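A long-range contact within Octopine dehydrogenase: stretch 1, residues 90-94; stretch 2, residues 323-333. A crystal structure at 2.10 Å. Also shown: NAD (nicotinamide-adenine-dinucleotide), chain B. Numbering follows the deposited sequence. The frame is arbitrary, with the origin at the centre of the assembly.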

# COMPACT_ATOMS: atom_id res chain seq x y z
N VAL A 90 4.27 7.74 0.41
CA VAL A 90 3.51 8.55 -0.56
C VAL A 90 2.48 7.68 -1.32
O VAL A 90 2.55 6.45 -1.24
CB VAL A 90 4.44 9.23 -1.62
CG1 VAL A 90 5.04 10.51 -1.09
CG2 VAL A 90 5.52 8.26 -2.12
N PRO A 91 1.53 8.32 -2.04
CA PRO A 91 0.69 7.57 -3.00
C PRO A 91 1.52 6.84 -4.07
O PRO A 91 2.59 7.33 -4.46
CB PRO A 91 -0.17 8.66 -3.65
CG PRO A 91 -0.21 9.75 -2.64
CD PRO A 91 1.14 9.74 -1.99
N ALA A 92 1.02 5.70 -4.53
CA ALA A 92 1.78 4.76 -5.35
C ALA A 92 2.26 5.27 -6.72
O ALA A 92 3.28 4.81 -7.22
CB ALA A 92 1.01 3.45 -5.52
N PHE A 93 1.52 6.21 -7.31
CA PHE A 93 1.87 6.72 -8.65
C PHE A 93 3.16 7.57 -8.66
O PHE A 93 3.70 7.87 -9.73
CB PHE A 93 0.70 7.49 -9.29
CG PHE A 93 0.35 8.79 -8.60
CD1 PHE A 93 -0.66 8.85 -7.65
CD2 PHE A 93 1.03 9.97 -8.93
CE1 PHE A 93 -0.99 10.05 -7.02
CE2 PHE A 93 0.71 11.17 -8.31
CZ PHE A 93 -0.30 11.21 -7.35
N ALA A 94 3.65 7.93 -7.48
CA ALA A 94 4.84 8.76 -7.34
C ALA A 94 6.14 7.98 -7.09
O ALA A 94 7.22 8.57 -7.00
CB ALA A 94 4.63 9.81 -6.25
N ASN A 323 -12.37 9.52 -7.85
CA ASN A 323 -11.60 9.93 -6.72
C ASN A 323 -10.49 8.95 -6.86
O ASN A 323 -9.86 8.97 -7.89
CB ASN A 323 -12.38 9.74 -5.43
CG ASN A 323 -13.52 8.79 -5.58
OD1 ASN A 323 -13.40 7.80 -6.19
ND2 ASN A 323 -14.65 9.15 -5.05
N ARG A 324 -10.26 8.09 -5.88
CA ARG A 324 -9.12 7.20 -5.89
C ARG A 324 -9.42 5.74 -5.56
O ARG A 324 -8.54 4.90 -5.61
CB ARG A 324 -7.97 7.75 -5.03
CG ARG A 324 -7.24 8.95 -5.62
CD ARG A 324 -6.07 9.42 -4.78
NE ARG A 324 -5.40 10.58 -5.35
CZ ARG A 324 -4.51 11.29 -4.70
NH1 ARG A 324 -3.95 12.35 -5.22
NH2 ARG A 324 -4.19 10.95 -3.48
N TYR A 325 -10.68 5.44 -5.29
CA TYR A 325 -11.12 4.06 -5.05
C TYR A 325 -10.83 3.13 -6.23
O TYR A 325 -10.60 1.93 -6.03
CB TYR A 325 -12.63 4.01 -4.73
CG TYR A 325 -13.02 4.50 -3.35
CD1 TYR A 325 -13.88 5.59 -3.20
CD2 TYR A 325 -12.55 3.87 -2.19
CE1 TYR A 325 -14.26 6.04 -1.94
CE2 TYR A 325 -12.92 4.32 -0.92
CZ TYR A 325 -13.78 5.41 -0.81
OH TYR A 325 -14.15 5.86 0.44
N LEU A 326 -10.83 3.68 -7.44
CA LEU A 326 -10.60 2.90 -8.66
C LEU A 326 -9.31 3.26 -9.39
O LEU A 326 -8.68 2.41 -10.01
CB LEU A 326 -11.80 3.01 -9.61
CG LEU A 326 -13.18 2.53 -9.16
CD1 LEU A 326 -14.25 2.95 -10.16
CD2 LEU A 326 -13.22 1.01 -8.94
N THR A 327 -8.91 4.53 -9.30
CA THR A 327 -7.72 5.03 -10.01
C THR A 327 -6.39 4.51 -9.43
O THR A 327 -5.35 4.58 -10.09
CB THR A 327 -7.69 6.58 -10.11
OG1 THR A 327 -7.76 7.15 -8.80
CG2 THR A 327 -8.86 7.09 -10.95
N GLU A 328 -6.43 4.01 -8.19
CA GLU A 328 -5.27 3.40 -7.55
C GLU A 328 -5.40 1.88 -7.40
O GLU A 328 -4.48 1.14 -7.73
CB GLU A 328 -4.99 4.05 -6.18
CG GLU A 328 -4.25 5.39 -6.25
CD GLU A 328 -2.76 5.27 -5.96
OE1 GLU A 328 -2.39 4.91 -4.81
OE2 GLU A 328 -1.95 5.55 -6.87
N ASP A 329 -6.56 1.43 -6.91
CA ASP A 329 -6.79 0.01 -6.59
C ASP A 329 -6.81 -0.95 -7.79
O ASP A 329 -6.63 -2.16 -7.63
CB ASP A 329 -8.06 -0.17 -5.75
CG ASP A 329 -7.92 0.36 -4.33
OD1 ASP A 329 -6.84 0.88 -3.98
OD2 ASP A 329 -8.89 0.25 -3.55
N ILE A 330 -7.05 -0.42 -9.00
CA ILE A 330 -7.05 -1.24 -10.21
C ILE A 330 -5.64 -1.41 -10.82
O ILE A 330 -5.12 -2.53 -10.85
CB ILE A 330 -8.10 -0.76 -11.27
CG1 ILE A 330 -9.53 -0.78 -10.70
CG2 ILE A 330 -8.00 -1.58 -12.57
CD1 ILE A 330 -10.08 -2.17 -10.32
N PRO A 331 -5.00 -0.31 -11.30
CA PRO A 331 -3.68 -0.47 -11.94
C PRO A 331 -2.54 -0.85 -10.98
O PRO A 331 -1.56 -1.46 -11.41
CB PRO A 331 -3.42 0.90 -12.57
CG PRO A 331 -4.21 1.85 -11.75
CD PRO A 331 -5.43 1.10 -11.30
N MET A 332 -2.61 -0.42 -9.73
CA MET A 332 -1.65 -0.74 -8.66
C MET A 332 -2.04 -1.90 -7.66
O MET A 332 -1.43 -2.02 -6.61
CB MET A 332 -1.30 0.51 -7.84
CG MET A 332 -0.98 1.79 -8.61
SD MET A 332 0.60 1.83 -9.37
CE MET A 332 0.17 1.37 -10.89
N GLY A 333 -3.05 -2.71 -8.06
CA GLY A 333 -3.69 -3.75 -7.29
C GLY A 333 -4.27 -5.00 -8.04
O GLY A 333 -3.58 -5.94 -8.29
PA NAD B . -1.06 12.38 1.06
O1A NAD B . -2.26 12.55 0.20
O2A NAD B . -1.16 13.26 2.25
O5B NAD B . 0.28 12.70 0.22
C5B NAD B . 0.44 13.90 -0.51
C4B NAD B . 1.89 14.05 -0.98
O4B NAD B . 2.12 13.25 -2.13
C3B NAD B . 2.25 15.47 -1.37
O3B NAD B . 2.80 16.20 -0.30
C2B NAD B . 3.25 15.30 -2.50
O2B NAD B . 4.57 15.27 -2.02
C1B NAD B . 2.89 13.94 -3.10
N9A NAD B . 2.10 14.18 -4.33
C8A NAD B . 0.74 14.33 -4.40
N7A NAD B . 0.40 14.54 -5.69
C5A NAD B . 1.52 14.54 -6.45
C6A NAD B . 1.72 14.71 -7.81
N6A NAD B . 0.73 15.17 -8.57
N1A NAD B . 3.01 14.65 -8.32
C2A NAD B . 4.08 14.42 -7.47
N3A NAD B . 3.86 14.26 -6.11
C4A NAD B . 2.60 14.31 -5.60
O3 NAD B . -0.92 10.82 1.46
PN NAD B . -0.85 10.31 3.00
O1N NAD B . -2.08 10.76 3.69
O2N NAD B . 0.47 10.65 3.56
O5D NAD B . -0.96 8.70 2.88
C5D NAD B . -0.04 7.92 2.14
C4D NAD B . -0.65 6.54 1.84
O4D NAD B . -1.09 5.91 3.04
C3D NAD B . -1.86 6.66 0.92
O3D NAD B . -1.76 5.69 -0.10
C2D NAD B . -3.05 6.37 1.82
O2D NAD B . -4.08 5.70 1.13
C1D NAD B . -2.45 5.52 2.94
N1N NAD B . -3.16 5.67 4.24
C2N NAD B . -3.37 6.90 4.82
C3N NAD B . -4.03 7.01 6.04
C7N NAD B . -4.04 8.32 6.78
O7N NAD B . -4.75 8.44 7.91
N7N NAD B . -3.30 9.41 6.29
C4N NAD B . -4.48 5.85 6.68
C5N NAD B . -4.26 4.60 6.10
C6N NAD B . -3.59 4.53 4.87

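Residues 92-94 form a short 3-10 segment. Its turn is closed by a hydrogen bond from Ala94 N to Pro91 O at 3.3 Å. Stretch 2 begins as loop and turn and runs into a helix that continues later in the chain. Backbone bonds hold this part together: Met332 N donates to Glu328 O at 3.2 Å, and weak bonds link Glu328 N to Arg324 O and Ile330 N to Leu326 O, both at 3.4 Å. The backbones stay apart across the contact. The closest CA atoms, those of Ala92 and Met332, are 7.3 Å from each other, so side chains bridge the gap.

Glu328 is central. Its CA-to-CB bond points sideways, but the bent side chain brings the carboxylate to the 3-10 segment. Glu328 OE1 lies 3.5 Å from Ala92 N, and Glu328 OE2 lies 3.6 Å from Phe93 N. Neither approach is a hydrogen bond; no hydrogen bond crosses between the stretches. The carboxylate nevertheless sits beside two backbone amides, a polar setting for its charge. Glu328 OE2 is also 3.6 Å from Phe93 CD1, at the edge of the ring.

Ala92 points toward stretch 2. Ala92 CB packs against Met332 CG at 4.0 Å, an apolar contact beside the Glu328 carboxylate.

Arg324 reaches across with chi2 and chi3 both t. Arg324 NH1 is 4.2 Å from Phe93 CE1. This carbon lies over one face of the guanidinium, while NH1 lies at the edge of the phenyl ring. The two flat groups therefore do not stack face to face. Arg324 NH2 is 4.2 Å from Pro91 CG.

Stretch 1 also touches the dinucleotide. Pro91 CD is 3.6 Å from NAD O4B, and Phe93 CE2 is 3.7 Å from NAD C6A. The adenine carbon lies at the edge of the Phe93 ring.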